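Local coordinates for DUF3887 domain-containing protein (PDB 4HYZ) that is of unknown function but adopts an NTF2-like fold, a curved antiparallel sheet packed against helices, and is probably an extracytoplasmic lipoprotein, at residues A[18-23]-A[84-89]; A[99-102]-A[108-111]. One frame throughout, in Å; residues are numbered along the deposited sequence.

Contact 1: residues A[18-23]-A[84-89]; sequences KQAMED and GGVIIV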
ATOM      1  N   LYS A  18      -2.322 -18.226  -8.654  1.00 31.71           N
ATOM      2  CA  LYS A  18      -2.380 -19.488  -9.357  1.00 32.34           C
ATOM      3  C   LYS A  18      -1.873 -19.327 -10.805  1.00 36.69           C
ATOM      4  O   LYS A  18      -1.038 -20.146 -11.238  1.00 37.61           O
ATOM      5  CB  LYS A  18      -3.786 -20.110  -9.288  1.00 36.03           C
ATOM      6  CG  LYS A  18      -3.878 -21.489  -9.937  1.00 48.91           C
ATOM      7  CD  LYS A  18      -5.313 -22.002  -9.991  1.00 63.73           C
ATOM      8  CE  LYS A  18      -5.411 -23.450 -10.452  1.00 65.54           C
ATOM      9  NZ  LYS A  18      -5.483 -23.570 -11.939  1.00 65.64           N
ATOM     10  N   GLN A  19      -2.309 -18.264 -11.514  1.00 30.66           N
ATOM     11  CA  GLN A  19      -1.868 -18.012 -12.893  1.00 28.98           C
ATOM     12  C   GLN A  19      -0.396 -17.643 -12.960  1.00 32.45           C
ATOM     13  O   GLN A  19       0.271 -18.059 -13.901  1.00 31.21           O
ATOM     14  CB  GLN A  19      -2.709 -16.913 -13.569  1.00 29.02           C
ATOM     15  CG  GLN A  19      -2.477 -16.840 -15.087  1.00 29.58           C
ATOM     16  CD  GLN A  19      -2.989 -18.069 -15.792  1.00 35.83           C
ATOM     17  OE1 GLN A  19      -4.190 -18.320 -15.813  1.00 35.23           O
ATOM     18  NE2 GLN A  19      -2.090 -18.932 -16.263  1.00 27.73           N
ATOM     19  N   ALA A  20       0.109 -16.858 -11.972  1.00 29.09           N
ATOM     20  CA  ALA A  20       1.510 -16.435 -11.926  1.00 29.11           C
ATOM     21  C   ALA A  20       2.417 -17.663 -11.737  1.00 33.31           C
ATOM     22  O   ALA A  20       3.448 -17.780 -12.394  1.00 33.24           O
ATOM     23  CB  ALA A  20       1.727 -15.426 -10.791  1.00 29.03           C
HETATM   24  N   MSE A  21       2.015 -18.588 -10.858  1.00 30.41           N
HETATM   25  CA  MSE A  21       2.799 -19.814 -10.637  1.00 30.98           C
HETATM   26  C   MSE A  21       2.847 -20.673 -11.912  1.00 35.47           C
HETATM   27  O   MSE A  21       3.919 -21.178 -12.286  1.00 37.61           O
HETATM   28  CB  MSE A  21       2.232 -20.610  -9.470  1.00 32.84           C
HETATM   29  CG  MSE A  21       2.421 -19.894  -8.135  1.00 39.45           C
HETATM   30 SE   MSE A  21       1.897 -21.059  -6.683  0.75 47.91          SE
HETATM   31  CE  MSE A  21      -0.059 -21.047  -6.918  1.00 41.98           C
ATOM     32  N   GLU A  22       1.707 -20.786 -12.608  1.00 30.86           N
ATOM     33  CA  GLU A  22       1.635 -21.542 -13.882  1.00 30.39           C
ATOM     34  C   GLU A  22       2.460 -20.872 -14.961  1.00 33.52           C
ATOM     35  O   GLU A  22       3.191 -21.536 -15.662  1.00 34.87           O
ATOM     36  CB  GLU A  22       0.188 -21.652 -14.351  1.00 30.60           C
ATOM     37  CG  GLU A  22      -0.560 -22.717 -13.595  1.00 37.11           C
ATOM     38  CD  GLU A  22      -2.064 -22.623 -13.640  1.00 46.63           C
ATOM     39  OE1 GLU A  22      -2.599 -21.598 -14.121  1.00 45.28           O
ATOM     40  OE2 GLU A  22      -2.708 -23.550 -13.107  1.00 54.66           O
ATOM     41  N   ASP A  23       2.367 -19.542 -15.072  1.00 31.15           N
ATOM     42  CA  ASP A  23       3.091 -18.783 -16.084  1.00 31.75           C
ATOM     43  C   ASP A  23       4.608 -18.799 -15.840  1.00 37.03           C
ATOM     44  O   ASP A  23       5.370 -18.794 -16.804  1.00 37.58           O
ATOM     45  CB  ASP A  23       2.537 -17.352 -16.174  1.00 32.47           C
ATOM     46  CG  ASP A  23       1.136 -17.319 -16.775  1.00 37.35           C
ATOM     47  OD1 ASP A  23       0.655 -18.386 -17.252  1.00 37.76           O
ATOM     48  OD2 ASP A  23       0.505 -16.247 -16.743  1.00 39.87           O
ATOM     49  N   GLY A  84      -3.793  -6.107 -13.286  1.00 32.69           N
ATOM     50  CA  GLY A  84      -3.495  -6.673 -11.982  1.00 32.32           C
ATOM     51  C   GLY A  84      -2.085  -7.187 -11.984  1.00 37.52           C
ATOM     52  O   GLY A  84      -1.695  -7.907 -12.895  1.00 36.04           O
ATOM     53  N   GLY A  85      -1.309  -6.773 -10.989  1.00 35.45           N
ATOM     54  CA  GLY A  85       0.079  -7.181 -10.885  1.00 34.92           C
ATOM     55  C   GLY A  85       0.409  -7.972  -9.637  1.00 39.07           C
ATOM     56  O   GLY A  85      -0.269  -7.864  -8.607  1.00 36.87           O
ATOM     57  N   VAL A  86       1.478  -8.766  -9.733  1.00 36.22           N
ATOM     58  CA  VAL A  86       1.945  -9.552  -8.616  1.00 36.21           C
ATOM     59  C   VAL A  86       3.467  -9.624  -8.653  1.00 38.65           C
ATOM     60  O   VAL A  86       4.070  -9.792  -9.708  1.00 39.24           O
ATOM     61  CB  VAL A  86       1.270 -10.953  -8.522  1.00 40.08           C
ATOM     62  CG1 VAL A  86       1.682 -11.879  -9.672  1.00 39.97           C
ATOM     63  CG2 VAL A  86       1.534 -11.616  -7.174  1.00 41.12           C
ATOM     64  N   ILE A  87       4.075  -9.432  -7.488  1.00 34.88           N
ATOM     65  CA  ILE A  87       5.491  -9.635  -7.245  1.00 35.79           C
ATOM     66  C   ILE A  87       5.534 -10.924  -6.433  1.00 41.50           C
ATOM     67  O   ILE A  87       4.975 -10.980  -5.338  1.00 41.89           O
ATOM     68  CB  ILE A  87       6.219  -8.451  -6.593  1.00 39.30           C
ATOM     69  CG1 ILE A  87       5.947  -7.140  -7.415  1.00 38.97           C
ATOM     70  CG2 ILE A  87       7.709  -8.805  -6.494  1.00 39.58           C
ATOM     71  CD1 ILE A  87       6.464  -5.873  -6.780  1.00 51.68           C
ATOM     72  N   ILE A  88       6.040 -11.992  -7.030  1.00 38.09           N
ATOM     73  CA  ILE A  88       6.046 -13.306  -6.379  1.00 36.65           C
ATOM     74  C   ILE A  88       7.484 -13.782  -6.215  1.00 40.55           C
ATOM     75  O   ILE A  88       8.311 -13.629  -7.112  1.00 41.21           O
ATOM     76  CB  ILE A  88       5.138 -14.338  -7.128  1.00 36.65           C
ATOM     77  CG1 ILE A  88       5.118 -15.744  -6.441  1.00 38.15           C
ATOM     78  CG2 ILE A  88       5.458 -14.416  -8.624  1.00 31.23           C
ATOM     79  CD1 ILE A  88       3.992 -16.698  -6.966  1.00 44.01           C
ATOM     80  N   VAL A  89       7.777 -14.294  -5.028  1.00 38.09           N
ATOM     81  CA  VAL A  89       9.086 -14.829  -4.687  1.00 41.09           C
ATOM     82  C   VAL A  89       9.204 -16.225  -5.275  1.00 46.15           C
ATOM     83  O   VAL A  89       8.310 -17.049  -5.089  1.00 44.79           O
ATOM     84  CB  VAL A  89       9.332 -14.848  -3.152  1.00 45.87           C
ATOM     85  CG1 VAL A  89      10.642 -15.551  -2.807  1.00 48.91           C
ATOM     86  CG2 VAL A  89       9.316 -13.441  -2.584  1.00 45.16           C
TER
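Ile88 turns its CG1 branch anti to the backbone N (chi1 -179°) and keeps the chain extended, which carries CD1 out to Met21, a selenomethionine in the crystal. CD1 lies 3.7 Å from Met21 CG; the two side chains cross at about a right angle, and the end of the isoleucine meets Met21 near the root of its chain. The other branch of Ile88, CG2, is 4.4 Å from Ala20 CB, a looser approach. Val86 places CG1 between its own backbone N and carbonyl carbon (chi1 68°), where the methyl comes within 3.7 Å of Ala20 CB. Alanine suits this point of the helix because its single methyl lets the helix settle over two beta-branched residues, which in turn favour the extended strand backbone. No hydrogen bond crosses the interface; the grip is entirely apolar. The polar residues of 18-23 bond along the helix instead: Lys18 NZ forms a salt bridge of 3.0 Å with Glu22 OE2, while Gln19 NE2 donates to Asp23 OD1 from above the carboxylate plane. Asp23 also engages Arg38 and Tyr103, which ties the helix to a loop and to the next strand. Val16 and Ile24 extend the apolar face of the helix along the strand. With segment axes 9.9 Å apart and inclined at 61°, the long helix 13-28 lies across the sheet, the helix-on-curved-sheet core expected of the NTF2-like fold.

Contact 2: residues A[99-102]-A[108-111]; sequences YSLA and NLVS. With SO4 (sulfate ion), chain D.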
ATOM      1  N   TYR A  99       9.833 -12.225  -9.137  1.00 43.29           N
ATOM      2  CA  TYR A  99       9.250 -12.033 -10.464  1.00 41.35           C
ATOM      3  C   TYR A  99       8.124 -11.007 -10.416  1.00 41.77           C
ATOM      4  O   TYR A  99       7.344 -11.030  -9.469  1.00 41.06           O
ATOM      5  CB  TYR A  99       8.689 -13.354 -10.998  1.00 40.80           C
ATOM      6  CG  TYR A  99       9.692 -14.298 -11.617  1.00 43.34           C
ATOM      7  CD1 TYR A  99      10.518 -15.091 -10.817  1.00 47.22           C
ATOM      8  CD2 TYR A  99       9.691 -14.540 -12.985  1.00 42.52           C
ATOM      9  CE1 TYR A  99      11.350 -16.064 -11.373  1.00 48.96           C
ATOM     10  CE2 TYR A  99      10.529 -15.496 -13.552  1.00 43.72           C
ATOM     11  CZ  TYR A  99      11.353 -16.260 -12.742  1.00 49.91           C
ATOM     12  OH  TYR A  99      12.167 -17.212 -13.294  1.00 51.35           O
ATOM     13  N   SER A 100       8.004 -10.154 -11.446  1.00 38.50           N
ATOM     14  CA  SER A 100       6.907  -9.175 -11.575  1.00 37.44           C
ATOM     15  C   SER A 100       6.107  -9.515 -12.810  1.00 38.12           C
ATOM     16  O   SER A 100       6.644  -9.463 -13.914  1.00 38.91           O
ATOM     17  CB  SER A 100       7.428  -7.744 -11.671  1.00 40.54           C
ATOM     18  OG  SER A 100       8.194  -7.451 -10.525  1.00 59.25           O
ATOM     19  N   LEU A 101       4.846  -9.876 -12.616  1.00 32.45           N
ATOM     20  CA  LEU A 101       3.917 -10.237 -13.676  1.00 32.90           C
ATOM     21  C   LEU A 101       2.716  -9.347 -13.609  1.00 38.59           C
ATOM     22  O   LEU A 101       2.259  -9.020 -12.516  1.00 39.98           O
ATOM     23  CB  LEU A 101       3.473 -11.722 -13.539  1.00 32.08           C
ATOM     24  CG  LEU A 101       4.395 -12.795 -14.123  1.00 35.61           C
ATOM     25  CD1 LEU A 101       5.724 -12.873 -13.378  1.00 37.72           C
ATOM     26  CD2 LEU A 101       3.747 -14.157 -14.041  1.00 32.02           C
ATOM     27  N   ALA A 102       2.181  -8.975 -14.765  1.00 34.38           N
ATOM     28  CA  ALA A 102       0.978  -8.160 -14.842  1.00 32.63           C
ATOM     29  C   ALA A 102       0.032  -8.779 -15.842  1.00 34.83           C
ATOM     30  O   ALA A 102       0.467  -9.335 -16.849  1.00 36.20           O
ATOM     31  CB  ALA A 102       1.317  -6.712 -15.205  1.00 33.07           C
ATOM     32  N   ASN A 108      -4.443 -12.710 -19.155  1.00 31.17           N
ATOM     33  CA  ASN A 108      -3.321 -12.956 -20.073  1.00 32.06           C
ATOM     34  C   ASN A 108      -2.226 -11.953 -19.723  1.00 34.27           C
ATOM     35  O   ASN A 108      -2.538 -10.873 -19.271  1.00 32.52           O
ATOM     36  CB  ASN A 108      -3.770 -12.859 -21.506  1.00 29.40           C
ATOM     37  CG  ASN A 108      -4.790 -13.919 -21.821  1.00 38.15           C
ATOM     38  OD1 ASN A 108      -4.624 -15.093 -21.501  1.00 36.88           O
ATOM     39  ND2 ASN A 108      -5.854 -13.543 -22.484  1.00 28.84           N
ATOM     40  N   LEU A 109      -0.964 -12.311 -19.882  1.00 32.70           N
ATOM     41  CA  LEU A 109       0.140 -11.420 -19.503  1.00 31.25           C
ATOM     42  C   LEU A 109       0.242 -10.146 -20.343  1.00 35.31           C
ATOM     43  O   LEU A 109       0.070 -10.169 -21.561  1.00 33.42           O
ATOM     44  CB  LEU A 109       1.486 -12.158 -19.593  1.00 31.20           C
ATOM     45  CG  LEU A 109       1.714 -13.316 -18.618  1.00 33.69           C
ATOM     46  CD1 LEU A 109       2.888 -14.200 -19.114  1.00 33.42           C
ATOM     47  CD2 LEU A 109       1.976 -12.798 -17.195  1.00 31.31           C
ATOM     48  N   VAL A 110       0.589  -9.036 -19.673  1.00 33.53           N
ATOM     49  CA  VAL A 110       0.893  -7.782 -20.366  1.00 34.59           C
ATOM     50  C   VAL A 110       2.357  -7.451 -20.067  1.00 41.93           C
ATOM     51  O   VAL A 110       2.950  -6.594 -20.715  1.00 45.01           O
ATOM     52  CB  VAL A 110      -0.055  -6.593 -20.034  1.00 36.99           C
ATOM     53  CG1 VAL A 110      -1.471  -6.858 -20.542  1.00 36.13           C
ATOM     54  CG2 VAL A 110      -0.058  -6.273 -18.542  1.00 34.75           C
ATOM     55  N   SER A 111       2.933  -8.145 -19.076  1.00 38.02           N
ATOM     56  CA  SER A 111       4.303  -7.894 -18.601  1.00 38.46           C
ATOM     57  C   SER A 111       4.811  -9.097 -17.821  1.00 39.73           C
ATOM     58  O   SER A 111       4.066  -9.718 -17.065  1.00 37.86           O
ATOM     59  CB  SER A 111       4.328  -6.645 -17.713  1.00 40.46           C
ATOM     60  OG  SER A 111       5.652  -6.359 -17.303  1.00 57.11           O
TER
HETATM   61  S   SO4 D 202      -6.780 -10.864 -24.479  1.00 58.74           S
HETATM   62  O1  SO4 D 202      -7.064  -9.483 -24.847  1.00 61.37           O
HETATM   63  O2  SO4 D 202      -8.058 -11.578 -24.375  1.00 59.43           O
HETATM   64  O3  SO4 D 202      -5.867 -11.496 -25.523  1.00 60.44           O
HETATM   65  O4  SO4 D 202      -6.161 -10.909 -23.183  1.00 55.56           O
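A classic beta bulge marks the hairpin of strands 95-103 and 109-113: Val110 and Ser111 both face Ala102. The alanine backbone serves both residues, its N donating to Ser111 O at 3.1 Å and its O accepting from Val110 N at 2.8 Å. Both bonds are nearly straight at hydrogen. Weaker CA-H...O contacts flank them, from Leu101 CA to Ser111 O and from Leu109 CA to Ala102 O. The extra residue also brings two side chains up to one methyl. With CG1 trans to the carbonyl carbon (chi1 -66°), Val110 swings CG2 over toward the alanine, 3.6 Å from Ala102 CB, and Ser111 CB comes to 3.9 Å of the same carbon. A small alanine is apt here, since it accepts both neighbours.

Leu101 and Leu109 meet beside the bulge, CD2 to CD2 at 3.9 Å, with their side chains crossing obliquely. These branched apolar residues suit a buried position where helix 13-28 covers them: both touch Asp23, and Leu101 also rests on Ala20. At the start of 108-111, Asn108 ND2 gives a hydrogen bond of 2.7 Å to O4 of a sulfate ion, which is also held by the backbone N of Lys41. The amide oxygen of Asn108, OD1, accepts from Arg38 NH1, so both ends of the amide are engaged and its rotation is probably fixed. The neutral amide meets the anion through its N-H, and the sulfate, likely from the crystallisation liquor, implies that this corner can accommodate an anion without showing that it does so naturally.

In the fold
Contacts 1 and 2 meet on one antiparallel sheet, their centres about 7 Å apart. Strands 81-92 and 95-103 join them: Ile88 O is 2.9 Å from Tyr99 N, and Val86 N is 2.9 Å from Leu101 O, both probable hydrogen bonds. Helix 13-28 spans the two, since Asp23 OD2 packs 3.7 Å from Leu109 CG. Contact 1 anchors the helix on the sheet's middle, while contact 2 joins strand 109-113, outermost within this chain, to strand 95-103. Through Arg38, shared by Asp23 and Asn108, the helix is tied to the sulfate-binding corner. No active site can be assigned; a glycerol, probably from the crystallisation liquor, about 4 Å from the side chain of Met21 may mark a pocket.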